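Local coordinates for protein cysteine desulfurase (Thermococcus onnurineus, PDB 5B89) that probably catalyses the pyridoxal-phosphate-dependent transfer of sulfur from L-cysteine to a sulfur carrier, releasing L-alanine, as a cysteine desulfurase of the class-V aminotransferase family, at residues 24-27 with 28-31; 301-304 with 305-308; 315-318 with 319-323; 408-411 with 412-415. All coordinates share one frame; numbering follows the deposited sequence.

Contact 1 of 4, residues 24-27 with 28-31; sequences PEDV and RKDI
Arg28 returns to Pro24 with both backbone and side chain in this single helical turn near the start of the chain. Its N donates to Pro24 O over 3.1 Å, with the N-H almost straight at 167°, and that carbonyl also accepts Val27 N. The aliphatic part follows the same route: Arg28 CG lies 3.4 Å from Pro24 O, and CD runs alongside the CB-CG edge of the proline ring. A bend at chi3 (69°) turns the chain beyond CD, and NH1 ends in a salt bridge with Glu402 and a hydrogen bond to Tyr397 O. Lys29 N donates to Glu25 O at 3.3 Å; its methylene CD rests 3.9 Å from Asp26 OD1, while Asp26 has its salt bridge with Arg22. At Asp30 the helix has given way to a type I turn from Arg28 to Ile31, and Asp30 N reaches Val27 O at 3.0 Å from well above the carbonyl plane. A water donates to both Asp26 O and Asp30 OD2, tying the turn back to the helix. Ile31, last in line, extends CD1 alongside Val27 to within 4.1 Å of CG1, both side chains being buried. Helix 25-28 packs on helix 291-307, where Val27 touches Tyr303 and Ile307 and Asp30 OD2 bonds to the tyrosine hydroxyl, just ahead of the chain's run to strand 38-39.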
ATOM      1  N   PRO B  24       4.397  -5.982 -31.876  1.00 15.29           N
ATOM      2  CA  PRO B  24       4.131  -5.117 -30.717  1.00 14.47           C
ATOM      3  C   PRO B  24       3.688  -3.660 -30.947  1.00 17.07           C
ATOM      4  O   PRO B  24       3.422  -2.915 -30.023  1.00 17.15           O
ATOM      5  CB  PRO B  24       5.501  -5.086 -30.067  1.00 14.05           C
ATOM      6  CG  PRO B  24       6.450  -5.043 -31.182  1.00 15.55           C
ATOM      7  CD  PRO B  24       5.890  -5.879 -32.227  1.00 15.07           C
ATOM      8  N   GLU B  25       3.643  -3.273 -32.199  1.00 17.82           N
ATOM      9  CA  GLU B  25       3.355  -1.901 -32.556  1.00 19.10           C
ATOM     10  C   GLU B  25       2.192  -1.218 -31.929  1.00 16.97           C
ATOM     11  O   GLU B  25       2.319  -0.121 -31.520  1.00 16.90           O
ATOM     12  CB  GLU B  25       3.247  -1.788 -34.087  1.00 22.92           C
ATOM     13  CG  GLU B  25       4.557  -2.132 -34.770  1.00 25.86           C
ATOM     14  CD  GLU B  25       4.683  -3.600 -35.199  1.00 31.88           C
ATOM     15  OE1 GLU B  25       5.591  -3.872 -36.009  1.00 42.20           O
ATOM     16  OE2 GLU B  25       3.923  -4.415 -34.773  1.00 22.70           O
ATOM     17  N   ASP B  26       1.054  -1.869 -31.872  1.00 16.91           N
ATOM     18  CA  ASP B  26      -0.161  -1.214 -31.353  1.00 18.06           C
ATOM     19  C   ASP B  26      -0.141  -1.104 -29.800  1.00 18.83           C
ATOM     20  O   ASP B  26      -0.917  -0.312 -29.243  1.00 26.05           O
ATOM     21  CB  ASP B  26      -1.431  -1.948 -31.763  1.00 20.41           C
ATOM     22  CG  ASP B  26      -1.779  -1.677 -33.222  1.00 24.41           C
ATOM     23  OD1 ASP B  26      -1.223  -0.687 -33.765  1.00 25.70           O
ATOM     24  OD2 ASP B  26      -2.543  -2.450 -33.838  1.00 25.38           O
ATOM     25  N   VAL B  27       0.753  -1.807 -29.143  1.00 14.53           N
ATOM     26  CA  VAL B  27       0.980  -1.612 -27.703  1.00 15.08           C
ATOM     27  C   VAL B  27       1.927  -0.435 -27.484  1.00 13.97           C
ATOM     28  O   VAL B  27       1.733   0.447 -26.604  1.00 15.08           O
ATOM     29  CB  VAL B  27       1.471  -2.899 -27.061  1.00 14.70           C
ATOM     30  CG1 VAL B  27       1.561  -2.694 -25.520  1.00 15.64           C
ATOM     31  CG2 VAL B  27       0.459  -3.994 -27.318  1.00 18.35           C
ATOM     32  N   ARG B  28       3.005  -0.374 -28.226  1.00 14.06           N
ATOM     33  CA  ARG B  28       4.051   0.622 -28.139  1.00 13.30           C
ATOM     34  C   ARG B  28       3.472   2.006 -28.364  1.00 13.15           C
ATOM     35  O   ARG B  28       3.979   2.962 -27.738  1.00 14.25           O
ATOM     36  CB  ARG B  28       5.151   0.358 -29.113  1.00 13.94           C
ATOM     37  CG  ARG B  28       5.944  -0.934 -28.844  1.00 13.46           C
ATOM     38  CD  ARG B  28       6.857  -1.281 -29.989  1.00 14.73           C
ATOM     39  NE  ARG B  28       7.961  -0.359 -30.137  1.00 14.01           N
ATOM     40  CZ  ARG B  28       9.079  -0.381 -29.474  1.00 14.59           C
ATOM     41  NH1 ARG B  28       9.350  -1.242 -28.496  1.00 14.18           N
ATOM     42  NH2 ARG B  28      10.051   0.523 -29.684  1.00 17.43           N
ATOM     43  N   LYS B  29       2.452   2.134 -29.164  1.00 14.91           N
ATOM     44  CA  LYS B  29       1.853   3.443 -29.386  1.00 17.11           C
ATOM     45  C   LYS B  29       1.237   4.062 -28.163  1.00 17.95           C
ATOM     46  O   LYS B  29       1.014   5.206 -28.153  1.00 18.48           O
ATOM     47  CB  LYS B  29       0.744   3.375 -30.410  1.00 22.67           C
ATOM     48  CG  LYS B  29       1.201   3.213 -31.811  1.00 31.02           C
ATOM     49  CD  LYS B  29      -0.007   2.902 -32.668  1.00 36.36           C
ATOM     50  CE  LYS B  29      -0.392   4.082 -33.510  1.00 44.00           C
ATOM     51  NZ  LYS B  29       0.613   4.212 -34.589  1.00 52.44           N
ATOM     52  N   ASP B  30       0.952   3.265 -27.150  1.00 13.51           N
ATOM     53  CA  ASP B  30       0.383   3.754 -25.921  1.00 14.36           C
ATOM     54  C   ASP B  30       1.414   3.984 -24.800  1.00 13.62           C
ATOM     55  O   ASP B  30       1.035   4.359 -23.739  1.00 14.44           O
ATOM     56  CB  ASP B  30      -0.628   2.765 -25.359  1.00 13.90           C
ATOM     57  CG  ASP B  30      -1.882   2.651 -26.196  1.00 18.26           C
ATOM     58  OD1 ASP B  30      -2.224   3.588 -26.857  1.00 20.89           O
ATOM     59  OD2 ASP B  30      -2.483   1.605 -26.201  1.00 18.53           O
ATOM     60  N   ILE B  31       2.678   3.754 -25.080  1.00 11.26           N
ATOM     61  CA  ILE B  31       3.756   3.863 -24.094  1.00 13.67           C
ATOM     62  C   ILE B  31       4.876   4.761 -24.631  1.00 14.15           C
ATOM     63  O   ILE B  31       5.732   4.324 -25.317  1.00 13.85           O
ATOM     64  CB  ILE B  31       4.319   2.469 -23.754  1.00 14.75           C
ATOM     65  CG1 ILE B  31       3.177   1.541 -23.310  1.00 14.39           C
ATOM     66  CG2 ILE B  31       5.331   2.569 -22.641  1.00 12.75           C
ATOM     67  CD1 ILE B  31       3.539   0.080 -23.250  1.00 14.80           C
TER
HETATM   68  O   HOH W   1      -3.897   0.011 -28.199  1.00 47.66           O

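Contact 2 of 4, residues 301-304 with 305-308; sequences IRYI and ERIG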
ATOM      1  N   ILE B 301      -5.400  -4.743 -16.248  1.00  9.17           N
ATOM      2  CA  ILE B 301      -5.916  -6.075 -16.599  1.00  9.64           C
ATOM      3  C   ILE B 301      -6.810  -5.981 -17.815  1.00 10.75           C
ATOM      4  O   ILE B 301      -6.678  -6.859 -18.745  1.00 11.83           O
ATOM      5  CB  ILE B 301      -6.602  -6.635 -15.422  1.00 10.60           C
ATOM      6  CG1 ILE B 301      -5.592  -7.101 -14.367  1.00 10.71           C
ATOM      7  CG2 ILE B 301      -7.482  -7.833 -15.827  1.00 10.73           C
ATOM      8  CD1 ILE B 301      -6.191  -7.357 -13.031  1.00 12.00           C
ATOM      9  N   ARG B 302      -7.681  -4.991 -17.926  1.00 11.31           N
ATOM     10  CA  ARG B 302      -8.449  -4.877 -19.148  1.00 11.34           C
ATOM     11  C   ARG B 302      -7.593  -4.642 -20.402  1.00 11.27           C
ATOM     12  O   ARG B 302      -7.910  -5.119 -21.473  1.00 13.02           O
ATOM     13  CB  ARG B 302      -9.481  -3.772 -19.009  1.00 12.22           C
ATOM     14  CG  ARG B 302     -10.621  -4.164 -18.126  1.00 15.21           C
ATOM     15  CD  ARG B 302     -11.496  -5.219 -18.809  1.00 21.77           C
ATOM     16  NE  ARG B 302     -12.824  -5.242 -18.241  1.00 28.60           N
ATOM     17  CZ  ARG B 302     -13.401  -6.313 -17.783  1.00 30.52           C
ATOM     18  NH1 ARG B 302     -12.722  -7.454 -17.804  1.00 30.24           N
ATOM     19  NH2 ARG B 302     -14.628  -6.247 -17.290  1.00 28.48           N
ATOM     20  N   TYR B 303      -6.510  -3.913 -20.254  1.00 10.50           N
ATOM     21  CA  TYR B 303      -5.614  -3.672 -21.349  1.00 10.29           C
ATOM     22  C   TYR B 303      -4.930  -5.002 -21.765  1.00 12.42           C
ATOM     23  O   TYR B 303      -4.791  -5.281 -22.906  1.00 12.77           O
ATOM     24  CB  TYR B 303      -4.601  -2.583 -20.931  1.00 12.13           C
ATOM     25  CG  TYR B 303      -3.745  -2.035 -22.000  1.00 12.89           C
ATOM     26  CD1 TYR B 303      -4.172  -0.996 -22.778  1.00 14.40           C
ATOM     27  CD2 TYR B 303      -2.495  -2.515 -22.195  1.00 12.02           C
ATOM     28  CE1 TYR B 303      -3.367  -0.498 -23.768  1.00 15.73           C
ATOM     29  CE2 TYR B 303      -1.700  -2.040 -23.172  1.00 12.51           C
ATOM     30  CZ  TYR B 303      -2.146  -1.033 -23.977  1.00 13.74           C
ATOM     31  OH  TYR B 303      -1.313  -0.614 -24.948  1.00 14.79           O
ATOM     32  N   ILE B 304      -4.527  -5.761 -20.782  1.00 12.62           N
ATOM     33  CA  ILE B 304      -3.877  -7.040 -21.018  1.00 13.06           C
ATOM     34  C   ILE B 304      -4.878  -7.993 -21.708  1.00 12.84           C
ATOM     35  O   ILE B 304      -4.513  -8.731 -22.552  1.00 14.41           O
ATOM     36  CB  ILE B 304      -3.404  -7.676 -19.667  1.00 13.48           C
ATOM     37  CG1 ILE B 304      -2.154  -7.016 -19.085  1.00 16.49           C
ATOM     38  CG2 ILE B 304      -3.124  -9.168 -19.780  1.00 14.11           C
ATOM     39  CD1 ILE B 304      -0.906  -7.044 -19.914  1.00 17.86           C
ATOM     40  N   GLU B 305      -6.122  -7.928 -21.307  1.00 12.82           N
ATOM     41  CA  GLU B 305      -7.216  -8.841 -21.886  1.00 14.19           C
ATOM     42  C   GLU B 305      -7.438  -8.443 -23.325  1.00 14.92           C
ATOM     43  O   GLU B 305      -7.681  -9.409 -24.171  1.00 14.59           O
ATOM     44  CB  GLU B 305      -8.481  -8.770 -21.031  1.00 15.43           C
ATOM     45  CG  GLU B 305      -8.246  -9.474 -19.702  1.00 18.25           C
ATOM     46  CD  GLU B 305      -9.361  -9.317 -18.664  1.00 23.10           C
ATOM     47  OE1 GLU B 305      -9.321 -10.109 -17.631  1.00 22.09           O
ATOM     48  OE2 GLU B 305     -10.140  -8.345 -18.850  1.00 24.38           O
ATOM     49  N   ARG B 306      -7.283  -7.228 -23.731  1.00 14.04           N
ATOM     50  CA  ARG B 306      -7.490  -6.814 -25.113  1.00 15.23           C
ATOM     51  C   ARG B 306      -6.378  -7.357 -25.964  1.00 15.69           C
ATOM     52  O   ARG B 306      -6.583  -7.768 -27.146  1.00 15.93           O
ATOM     53  CB  ARG B 306      -7.531  -5.256 -25.188  1.00 19.50           C
ATOM     54  CG  ARG B 306      -7.922  -4.626 -26.471  1.00 26.80           C
ATOM     55  CD  ARG B 306      -8.104  -3.069 -26.295  1.00 27.38           C
ATOM     56  NE  ARG B 306      -7.836  -2.391 -27.563  1.00 34.97           N
ATOM     57  CZ  ARG B 306      -6.682  -1.795 -27.900  1.00 40.68           C
ATOM     58  NH1 ARG B 306      -5.597  -1.710 -27.078  1.00 37.99           N
ATOM     59  NH2 ARG B 306      -6.593  -1.252 -29.104  1.00 47.28           N
ATOM     60  N   ILE B 307      -5.146  -7.436 -25.477  1.00 12.59           N
ATOM     61  CA  ILE B 307      -4.040  -7.969 -26.166  1.00 13.50           C
ATOM     62  C   ILE B 307      -4.177  -9.485 -26.171  1.00 14.63           C
ATOM     63  O   ILE B 307      -3.993 -10.103 -27.241  1.00 16.27           O
ATOM     64  CB  ILE B 307      -2.737  -7.599 -25.512  1.00 15.10           C
ATOM     65  CG1 ILE B 307      -2.583  -6.078 -25.490  1.00 13.12           C
ATOM     66  CG2 ILE B 307      -1.568  -8.339 -26.131  1.00 15.15           C
ATOM     67  CD1 ILE B 307      -1.535  -5.657 -24.490  1.00 14.05           C
ATOM     68  N   GLY B 308      -4.503 -10.093 -25.054  1.00 13.24           N
ATOM     69  CA  GLY B 308      -4.543 -11.562 -24.890  1.00 12.29           C
ATOM     70  C   GLY B 308      -3.267 -12.162 -24.363  1.00 11.83           C
ATOM     71  O   GLY B 308      -2.179 -11.946 -24.869  1.00 12.87           O
TER
HETATM   72  O   HOH W   2      -4.728  -3.242 -25.093  1.00 23.29           O
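Arg302 and Glu305 form a salt bridge across one turn near the C-terminal end of helix 291-307, an i to i+3 pair on the exposed flank of an alpha-helix. NH1 of Arg302 donates to Glu305 OE2 over 2.9 Å, and this oxygen lies in the guanidinium plane and uses its syn lone pair, although the two flat groups are turned 37° apart. The arginine chain bends at chi2 (-70°), bringing CD to 3.4 Å from the same OE2. The other carboxylate oxygen, OE1, lies against Ile301 CG2, so Glu305 spans a charged and an apolar neighbour. In the backbone, Glu305 N donates to Ile301 O and Gly308 N to Ile304 O, both at 2.8 Å, whereas the bond from Ile307 N to Tyr303 O is weak. Gly308 ends the helix with positive phi (93°), where a side chain would be jammed against the preceding carbonyl, and it also occupies the N-cap position of helix 309-329. On the buried side Ile307 CD1 approaches Tyr303 CE2, in the ring whose hydroxyl is engaged by Asp30, obliquely at 3.9 Å, and Ile312 of helix 309-329 packs on Ile304 and Ile307. Ile301 instead meets Ile88 and Phe92 of helix 73-93. Over the centre of the Tyr303 ring sits a water that donates to Tyr303 O at 3.0 Å and accepts from Arg306 NH1 at 2.7 Å.

Contact 3 of 4, residues 315-318 with 319-323; sequences QEHK and LVKRT
Leu319 N closes on Gln315 O at 3.1 Å, the first of five successive i to i+4 bonds that keep this part of helix 309-329 regularly alpha-helical. The shortest of them is Lys321 N to His317 O, at 2.9 Å. Thr323 adds a side-chain bond: its OG1 donates to Leu319 O over 2.8 Å from the opposite face of the carbonyl plane to Thr323 N, leaving that oxygen gripped twice. Leu319 CG sits 3.3 Å from Gln315 O, and its CD2 methyl meets Gln315 NE2 at 4.1 Å. The amide gets there by a bend at chi2 (71°), and NE2 donates to Asn398 O. With an alanine here, the amide of Gln315 would probably lose its apolar neighbour, and a gap would be likely to open beside Phe394 and Val403. Farther round the helix, Lys321 runs alongside His317, CB offset over one ring face and CD near CE1, before NZ pairs with Glu325. Glu316, whose side chain is about 12 Å from the bound pyridoxal phosphate, hydrogen-bonds His217. The Leu319 side of the helix lies against helix 400-415, where Val403 touches Leu319, Arg322 and Thr323, and Arg322 forms a salt bridge with Glu404.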
ATOM      1  N   GLN B 315       4.832 -13.487 -28.041  1.00 13.28           N
ATOM      2  CA  GLN B 315       5.775 -12.489 -28.327  1.00 12.41           C
ATOM      3  C   GLN B 315       7.011 -12.622 -27.505  1.00 12.83           C
ATOM      4  O   GLN B 315       8.126 -12.486 -27.902  1.00 13.09           O
ATOM      5  CB  GLN B 315       5.132 -11.080 -28.188  1.00 13.36           C
ATOM      6  CG  GLN B 315       6.078  -9.923 -28.372  1.00 13.99           C
ATOM      7  CD  GLN B 315       6.584  -9.681 -29.806  1.00 14.28           C
ATOM      8  OE1 GLN B 315       6.230 -10.475 -30.715  1.00 15.94           O
ATOM      9  NE2 GLN B 315       7.421  -8.741 -29.973  1.00 14.12           N
ATOM     10  N   GLU B 316       6.814 -12.838 -26.177  1.00 11.83           N
ATOM     11  CA  GLU B 316       7.927 -13.014 -25.274  1.00 13.39           C
ATOM     12  C   GLU B 316       8.831 -14.193 -25.655  1.00 11.54           C
ATOM     13  O   GLU B 316      10.049 -14.034 -25.540  1.00 12.87           O
ATOM     14  CB  GLU B 316       7.424 -13.082 -23.794  1.00 15.37           C
ATOM     15  CG  GLU B 316       6.895 -11.699 -23.302  1.00 17.66           C
ATOM     16  CD  GLU B 316       6.529 -11.706 -21.854  1.00 22.35           C
ATOM     17  OE1 GLU B 316       5.741 -10.892 -21.420  1.00 16.27           O
ATOM     18  OE2 GLU B 316       7.093 -12.465 -21.099  1.00 25.53           O
ATOM     19  N   HIS B 317       8.229 -15.282 -26.081  1.00 13.71           N
ATOM     20  CA  HIS B 317       9.013 -16.414 -26.465  1.00 14.79           C
ATOM     21  C   HIS B 317       9.916 -16.066 -27.662  1.00 13.01           C
ATOM     22  O   HIS B 317      10.999 -16.445 -27.684  1.00 12.89           O
ATOM     23  CB  HIS B 317       8.083 -17.548 -26.828  1.00 14.71           C
ATOM     24  CG  HIS B 317       8.801 -18.677 -27.449  1.00 17.18           C
ATOM     25  ND1 HIS B 317       8.721 -18.975 -28.783  1.00 24.23           N
ATOM     26  CD2 HIS B 317       9.726 -19.491 -26.931  1.00 16.85           C
ATOM     27  CE1 HIS B 317       9.540 -19.967 -29.045  1.00 19.40           C
ATOM     28  NE2 HIS B 317      10.159 -20.299 -27.945  1.00 21.94           N
ATOM     29  N   LYS B 318       9.389 -15.332 -28.617  1.00 12.78           N
ATOM     30  CA  LYS B 318      10.191 -14.937 -29.774  1.00 12.82           C
ATOM     31  C   LYS B 318      11.373 -14.123 -29.330  1.00 13.00           C
ATOM     32  O   LYS B 318      12.440 -14.268 -29.824  1.00 15.33           O
ATOM     33  CB  LYS B 318       9.384 -14.132 -30.803  1.00 14.40           C
ATOM     34  CG  LYS B 318       8.280 -14.852 -31.533  1.00 17.86           C
ATOM     35  CD  LYS B 318       7.557 -13.935 -32.492  1.00 22.00           C
ATOM     36  CE  LYS B 318       6.271 -14.535 -32.983  1.00 28.62           C
ATOM     37  NZ  LYS B 318       5.425 -13.642 -33.825  1.00 33.87           N
ATOM     38  N   LEU B 319      11.141 -13.223 -28.385  1.00 11.38           N
ATOM     39  CA  LEU B 319      12.238 -12.431 -27.897  1.00 11.88           C
ATOM     40  C   LEU B 319      13.316 -13.174 -27.162  1.00 12.05           C
ATOM     41  O   LEU B 319      14.480 -13.050 -27.362  1.00 13.39           O
ATOM     42  CB  LEU B 319      11.673 -11.239 -27.013  1.00 13.44           C
ATOM     43  CG  LEU B 319      10.625 -10.386 -27.623  1.00 13.34           C
ATOM     44  CD1 LEU B 319       9.999  -9.471 -26.539  1.00 14.59           C
ATOM     45  CD2 LEU B 319      11.255  -9.509 -28.732  1.00 16.01           C
ATOM     46  N   VAL B 320      12.903 -14.140 -26.280  1.00 11.48           N
ATOM     47  CA  VAL B 320      13.850 -15.014 -25.588  1.00 12.60           C
ATOM     48  C   VAL B 320      14.638 -15.917 -26.556  1.00 12.16           C
ATOM     49  O   VAL B 320      15.810 -16.111 -26.337  1.00 13.52           O
ATOM     50  CB  VAL B 320      13.035 -15.855 -24.555  1.00 13.28           C
ATOM     51  CG1 VAL B 320      13.883 -16.869 -23.939  1.00 14.90           C
ATOM     52  CG2 VAL B 320      12.438 -14.933 -23.471  1.00 13.51           C
ATOM     53  N   LYS B 321      13.933 -16.461 -27.512  1.00 12.60           N
ATOM     54  CA  LYS B 321      14.544 -17.344 -28.494  1.00 13.18           C
ATOM     55  C   LYS B 321      15.655 -16.611 -29.253  1.00 15.41           C
ATOM     56  O   LYS B 321      16.742 -17.115 -29.340  1.00 15.23           O
ATOM     57  CB  LYS B 321      13.497 -17.909 -29.435  1.00 15.66           C
ATOM     58  CG  LYS B 321      14.004 -19.038 -30.333  1.00 15.55           C
ATOM     59  CD  LYS B 321      12.939 -19.556 -31.252  1.00 15.86           C
ATOM     60  CE  LYS B 321      13.533 -20.743 -32.008  1.00 18.31           C
ATOM     61  NZ  LYS B 321      14.470 -20.388 -33.081  1.00 19.37           N
ATOM     62  N   ARG B 322      15.374 -15.405 -29.742  1.00 13.77           N
ATOM     63  CA  ARG B 322      16.427 -14.671 -30.443  1.00 15.41           C
ATOM     64  C   ARG B 322      17.543 -14.184 -29.526  1.00 14.91           C
ATOM     65  O   ARG B 322      18.655 -14.247 -29.879  1.00 14.85           O
ATOM     66  CB  ARG B 322      15.850 -13.564 -31.307  1.00 17.24           C
ATOM     67  CG  ARG B 322      16.904 -12.753 -32.041  1.00 16.62           C
ATOM     68  CD  ARG B 322      17.664 -13.625 -33.035  1.00 18.36           C
ATOM     69  NE  ARG B 322      18.627 -12.779 -33.710  1.00 18.80           N
ATOM     70  CZ  ARG B 322      19.900 -13.024 -33.819  1.00 21.48           C
ATOM     71  NH1 ARG B 322      20.396 -14.121 -33.368  1.00 24.22           N
ATOM     72  NH2 ARG B 322      20.692 -12.142 -34.388  1.00 19.95           N
ATOM     73  N   THR B 323      17.208 -13.718 -28.322  1.00 13.36           N
ATOM     74  CA  THR B 323      18.198 -13.300 -27.406  1.00 14.32           C
ATOM     75  C   THR B 323      19.191 -14.381 -27.054  1.00 13.83           C
ATOM     76  O   THR B 323      20.379 -14.175 -27.084  1.00 15.55           O
ATOM     77  CB  THR B 323      17.595 -12.669 -26.053  1.00 14.33           C
ATOM     78  OG1 THR B 323      16.747 -11.570 -26.480  1.00 13.81           O
ATOM     79  CG2 THR B 323      18.611 -12.226 -25.171  1.00 15.99           C
TER

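Contact 4 of 4, residues 408-411 with 412-415; sequences GVME and ELVK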
ATOM      1  N   GLY B 408      23.648  -6.318 -31.068  1.00 15.48           N
ATOM      2  CA  GLY B 408      24.700  -5.501 -31.681  1.00 18.00           C
ATOM      3  C   GLY B 408      25.548  -4.772 -30.701  1.00 18.09           C
ATOM      4  O   GLY B 408      26.786  -4.743 -30.789  1.00 18.89           O
ATOM      5  N   VAL B 409      24.918  -4.238 -29.612  1.00 14.33           N
ATOM      6  CA  VAL B 409      25.684  -3.661 -28.579  1.00 17.05           C
ATOM      7  C   VAL B 409      26.508  -4.645 -27.735  1.00 15.85           C
ATOM      8  O   VAL B 409      27.642  -4.418 -27.416  1.00 17.76           O
ATOM      9  CB  VAL B 409      24.793  -2.758 -27.611  1.00 17.88           C
ATOM     10  CG1 VAL B 409      25.556  -2.219 -26.416  1.00 18.30           C
ATOM     11  CG2 VAL B 409      24.087  -1.732 -28.391  1.00 18.56           C
ATOM     12  N   MET B 410      25.940  -5.828 -27.454  1.00 15.95           N
ATOM     13  CA  MET B 410      26.653  -6.882 -26.799  1.00 16.96           C
ATOM     14  C   MET B 410      27.882  -7.372 -27.620  1.00 17.67           C
ATOM     15  O   MET B 410      28.913  -7.665 -27.035  1.00 19.08           O
ATOM     16  CB  MET B 410      25.763  -8.079 -26.477  1.00 18.38           C
ATOM     17  CG  MET B 410      24.766  -7.826 -25.352  1.00 18.40           C
ATOM     18  SD  MET B 410      25.473  -7.349 -23.804  1.00 20.69           S
ATOM     19  CE  MET B 410      26.529  -8.709 -23.406  1.00 24.40           C
ATOM     20  N   GLU B 411      27.691  -7.371 -28.929  1.00 17.71           N
ATOM     21  CA  GLU B 411      28.783  -7.810 -29.830  1.00 18.50           C
ATOM     22  C   GLU B 411      29.966  -6.829 -29.748  1.00 19.20           C
ATOM     23  O   GLU B 411      31.072  -7.251 -29.560  1.00 20.81           O
ATOM     24  CB  GLU B 411      28.214  -7.958 -31.215  1.00 18.04           C
ATOM     25  CG  GLU B 411      29.247  -8.418 -32.255  1.00 22.09           C
ATOM     26  CD  GLU B 411      28.668  -8.626 -33.626  1.00 28.67           C
ATOM     27  OE1 GLU B 411      27.456  -9.022 -33.782  1.00 32.87           O
ATOM     28  OE2 GLU B 411      29.459  -8.378 -34.604  1.00 31.43           O
ATOM     29  N   GLU B 412      29.658  -5.530 -29.785  1.00 19.48           N
ATOM     30  CA  GLU B 412      30.662  -4.515 -29.655  1.00 22.11           C
ATOM     31  C   GLU B 412      31.333  -4.602 -28.284  1.00 21.79           C
ATOM     32  O   GLU B 412      32.592  -4.603 -28.212  1.00 25.76           O
ATOM     33  CB  GLU B 412      29.996  -3.190 -29.941  1.00 27.90           C
ATOM     34  CG  GLU B 412      30.733  -1.851 -29.790  1.00 37.47           C
ATOM     35  CD  GLU B 412      29.867  -0.663 -30.330  1.00 47.43           C
ATOM     36  OE1 GLU B 412      28.609  -0.813 -30.423  1.00 53.56           O
ATOM     37  OE2 GLU B 412      30.431   0.413 -30.674  1.00 54.16           O
ATOM     38  N   LEU B 413      30.571  -4.829 -27.203  1.00 19.09           N
ATOM     39  CA  LEU B 413      31.150  -4.977 -25.926  1.00 20.67           C
ATOM     40  C   LEU B 413      32.113  -6.111 -25.844  1.00 20.96           C
ATOM     41  O   LEU B 413      33.159  -5.955 -25.303  1.00 25.78           O
ATOM     42  CB  LEU B 413      30.023  -5.124 -24.885  1.00 22.04           C
ATOM     43  CG  LEU B 413      30.323  -5.202 -23.422  1.00 27.76           C
ATOM     44  CD1 LEU B 413      28.983  -5.020 -22.725  1.00 27.28           C
ATOM     45  CD2 LEU B 413      30.895  -6.492 -22.977  1.00 30.71           C
ATOM     46  N   VAL B 414      31.695  -7.272 -26.268  1.00 18.79           N
ATOM     47  CA  VAL B 414      32.513  -8.482 -26.193  1.00 22.17           C
ATOM     48  C   VAL B 414      33.796  -8.318 -27.040  1.00 26.89           C
ATOM     49  O   VAL B 414      34.876  -8.588 -26.572  1.00 26.28           O
ATOM     50  CB  VAL B 414      31.655  -9.696 -26.598  1.00 24.90           C
ATOM     51  CG1 VAL B 414      32.470 -10.958 -26.802  1.00 29.76           C
ATOM     52  CG2 VAL B 414      30.584  -9.929 -25.496  1.00 24.72           C
ATOM     53  N   LYS B 415      33.634  -7.833 -28.272  1.00 24.83           N
ATOM     54  CA  LYS B 415      34.856  -7.537 -29.109  1.00 27.52           C
ATOM     55  C   LYS B 415      35.786  -6.509 -28.511  1.00 30.57           C
ATOM     56  O   LYS B 415      36.978  -6.530 -28.741  1.00 36.91           O
ATOM     57  CB  LYS B 415      34.344  -7.081 -30.489  1.00 24.46           C
ATOM     58  CG  LYS B 415      33.741  -8.216 -31.284  1.00 23.25           C
ATOM     59  CD  LYS B 415      33.057  -7.736 -32.541  1.00 21.30           C
ATOM     60  CE  LYS B 415      32.725  -8.957 -33.376  1.00 21.49           C
ATOM     61  NZ  LYS B 415      32.081  -8.836 -34.737  1.00 23.09           N
TER
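Glu411 and Lys415 join in an i to i+4 salt bridge on the last turns of helix 400-415. Lys415 NZ donates to Glu411 OE2 over 2.7 Å, meeting the oxygen on its anti side and 28° out of the carboxylate plane. Both chains are extended beyond CG and run side by side, so methylenes touch too: Glu411 CG is 3.7 Å from Lys415 CE. Replacing Glu411 by an alanine would probably leave the Lys415 ammonium without this mate and its chain more at liberty to swing, since the flanking carboxylate and its CG methylene would be gone. Among the backbone bonds, Lys415 N to Glu411 O is the straightest, at 2.9 Å and 172°, and Val414 N reaches Met410 O at the same length; Glu412 and Leu413 repeat the pattern to Gly408 and Val409. The apolar contacts are on another side. Met410, bent at chi2 (-58°), brings SD to 4.3 Å from Leu413 CD1, a loose sulfur-to-methyl approach. Val414 CG2 lies close to Met410 O. Val409, Met410 and Leu413 form the inward-facing stripe of this amphipathic helix, resting on Leu363, Val359 and Ile362 of helix 356-365, with Leu330, Val351 and Leu354 from adjoining loops.

The contacts follow one another along the chain, each complete before the next begins. Contacts 1 and 2 have centres 13 Å apart and touch directly, the N-terminal helix 25-28 packing on helix 291-307. Contact 3, on the next helix, 309-329, has its centre 20 Å from that of contact 2 but does not touch it; it meets contact 1 where Pro24 CD lies 4.0 Å from Gln315 NE2. Contact 4 is on helix 400-415, which packs on helix 309-329, although the two contacts themselves remain about 7 Å apart at nearest atoms. N-terminal and C-terminal elements are thus brought together around the two successive helices, with contacts 1 and 4 both lying away from the cofactor site.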